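Local coordinates for spore germination lipase LipC (Metagenome, PDB 6NKD), which probably hydrolyses lipid esters as a GDSL-family serine lipase, with a likely part in spore germination, at residues T2-A7 with M66-K71. Residues are numbered along the deposited sequence; the frame is centred on the assembly and turned at random.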
loop_
_atom_site.group_PDB
_atom_site.type_symbol
_atom_site.label_atom_id
_atom_site.label_comp_id
_atom_site.label_asym_id
_atom_site.label_seq_id
_atom_site.Cartn_x
_atom_site.Cartn_y
_atom_site.Cartn_z
ATOM N N THR A 2 -1.031 14.686 -29.975
ATOM C CA THR A 2 -0.911 13.965 -28.712
ATOM C C THR A 2 0.016 12.761 -28.848
ATOM O O THR A 2 -0.220 11.872 -29.667
ATOM C CB THR A 2 -2.284 13.489 -28.201
ATOM O OG1 THR A 2 -3.113 14.625 -27.925
ATOM C CG2 THR A 2 -2.125 12.664 -26.933
ATOM N N LEU A 3 1.072 12.742 -28.040
ATOM C CA LEU A 3 2.045 11.660 -28.066
ATOM C C LEU A 3 1.660 10.577 -27.066
ATOM O O LEU A 3 1.127 10.866 -25.991
ATOM C CB LEU A 3 3.446 12.185 -27.751
ATOM C CG LEU A 3 4.017 13.232 -28.709
ATOM C CD1 LEU A 3 5.369 13.718 -28.218
ATOM C CD2 LEU A 3 4.126 12.671 -30.119
ATOM N N GLN A 4 1.935 9.328 -27.430
ATOM C CA GLN A 4 1.664 8.176 -26.579
ATOM C C GLN A 4 2.995 7.613 -26.099
ATOM O O GLN A 4 3.841 7.230 -26.914
ATOM C CB GLN A 4 0.866 7.112 -27.332
ATOM C CG GLN A 4 -0.141 6.354 -26.476
ATOM C CD GLN A 4 -1.440 7.119 -26.284
ATOM O OE1 GLN A 4 -1.619 8.208 -26.829
ATOM N NE2 GLN A 4 -2.356 6.545 -25.511
ATOM N N TYR A 5 3.179 7.573 -24.783
ATOM C CA TYR A 5 4.415 7.099 -24.169
ATOM C C TYR A 5 4.074 5.937 -23.246
ATOM O O TYR A 5 3.382 6.120 -22.239
ATOM C CB TYR A 5 5.112 8.232 -23.413
ATOM C CG TYR A 5 6.125 7.781 -22.382
ATOM C CD1 TYR A 5 7.128 6.876 -22.705
ATOM C CD2 TYR A 5 6.090 8.283 -21.088
ATOM C CE1 TYR A 5 8.054 6.467 -21.764
ATOM C CE2 TYR A 5 7.013 7.882 -20.139
ATOM C CZ TYR A 5 7.993 6.976 -20.482
ATOM O OH TYR A 5 8.915 6.575 -19.541
ATOM N N THR A 6 4.554 4.746 -23.593
ATOM C CA THR A 6 4.371 3.566 -22.762
ATOM C C THR A 6 5.652 3.281 -21.988
ATOM O O THR A 6 6.758 3.580 -22.446
ATOM C CB THR A 6 3.966 2.348 -23.601
ATOM O OG1 THR A 6 3.326 1.378 -22.763
ATOM C CG2 THR A 6 5.177 1.703 -24.262
ATOM N N ALA A 7 5.490 2.722 -20.791
ATOM C CA ALA A 7 6.618 2.450 -19.913
ATOM C C ALA A 7 6.471 1.060 -19.319
ATOM O O ALA A 7 5.418 0.725 -18.767
ATOM C CB ALA A 7 6.721 3.496 -18.796
HETATM N N MSE A 66 0.237 -5.101 -26.397
HETATM C CA MSE A 66 0.695 -4.908 -27.767
HETATM C C MSE A 66 0.019 -3.695 -28.392
HETATM O O MSE A 66 0.604 -3.011 -29.231
HETATM C CB MSE A 66 0.429 -6.150 -28.616
HETATM C CG MSE A 66 1.672 -6.666 -29.310
HETATM SE SE MSE A 66 1.341 -8.023 -30.665
HETATM C CE MSE A 66 1.017 -6.853 -32.192
ATOM N N GLU A 67 -1.224 -3.442 -27.975
ATOM C CA GLU A 67 -1.933 -2.253 -28.435
ATOM C C GLU A 67 -1.188 -0.985 -28.036
ATOM O O GLU A 67 -0.936 -0.109 -28.873
ATOM C CB GLU A 67 -3.355 -2.241 -27.869
ATOM C CG GLU A 67 -4.316 -3.203 -28.549
ATOM C CD GLU A 67 -5.034 -2.572 -29.723
ATOM O OE1 GLU A 67 -4.971 -1.333 -29.862
ATOM O OE2 GLU A 67 -5.665 -3.314 -30.507
ATOM N N GLN A 68 -0.812 -0.879 -26.760
ATOM C CA GLN A 68 -0.173 0.341 -26.277
ATOM C C GLN A 68 1.267 0.459 -26.758
ATOM O O GLN A 68 1.781 1.574 -26.896
ATOM C CB GLN A 68 -0.232 0.392 -24.751
ATOM C CG GLN A 68 -1.623 0.171 -24.184
ATOM C CD GLN A 68 -2.646 1.136 -24.753
ATOM O OE1 GLN A 68 -2.388 2.334 -24.874
ATOM N NE2 GLN A 68 -3.815 0.615 -25.111
ATOM N N VAL A 69 1.935 -0.669 -27.012
ATOM C CA VAL A 69 3.297 -0.615 -27.533
ATOM C C VAL A 69 3.292 -0.177 -28.992
ATOM O O VAL A 69 4.154 0.599 -29.425
ATOM C CB VAL A 69 3.995 -1.974 -27.345
ATOM C CG1 VAL A 69 5.303 -2.023 -28.124
ATOM C CG2 VAL A 69 4.248 -2.238 -25.868
ATOM N N LYS A 70 2.318 -0.655 -29.769
ATOM C CA LYS A 70 2.242 -0.276 -31.177
ATOM C C LYS A 70 1.972 1.214 -31.334
ATOM O O LYS A 70 2.549 1.870 -32.211
ATOM C CB LYS A 70 1.160 -1.094 -31.881
ATOM C CG LYS A 70 1.007 -0.779 -33.360
ATOM C CD LYS A 70 -0.140 -1.562 -33.973
ATOM C CE LYS A 70 -0.239 -1.307 -35.467
ATOM N NZ LYS A 70 0.995 -1.738 -36.179
ATOM N N LYS A 71 1.099 1.770 -30.493
ATOM C CA LYS A 71 0.790 3.193 -30.537
ATOM C C LYS A 71 1.865 4.055 -29.893
ATOM O O LYS A 71 1.843 5.277 -30.068
ATOM C CB LYS A 71 -0.548 3.465 -29.845
ATOM C CG LYS A 71 -1.719 2.673 -30.399
ATOM C CD LYS A 71 -2.990 2.906 -29.586
ATOM C CE LYS A 71 -2.848 2.405 -28.153
ATOM N NZ LYS A 71 -2.360 3.452 -27.211
#
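Gln4 and Lys71 run side by side with their side chains pointing the same way, where helix 63-71 packs on strand 3-9 of the parallel sheet in this SGNH-type alpha/beta fold. The axes of the two segments approach to 7.7 Å at 128°, and the backbones come nearest at Gln4 with Lys71 and at Thr6 with Val69. At the base of the first pair, Gln4 CB sits 3.4 Å from Lys71 O. Farther out, the Lys71 chain bends at chi3 and again at chi4 (92°), the second bend placing Lys71 NZ 3.5 Å from Gln4 NE2, a meeting of two nitrogens and so a contact without a bond. Lys71 NZ instead donates to Gln68 OE1 at 2.6 Å, from 50° above the carbonyl plane. An alanine in place of Lys71 would probably leave Gln68 OE1 without this donor and open a gap beside the Gln4 amide. Arg31 of the second subunit brings a like charge close to NZ, which may ease its deprotonation. Thr6 slants across Gln68, its OG1 4.2 Å from Gln68 CB, while its CB faces Gln68 O. Beyond them, Val69 also touches Ile75 of the adjoining strand, and Val69 CG2 lies 4.4 Å from Thr6 CG2.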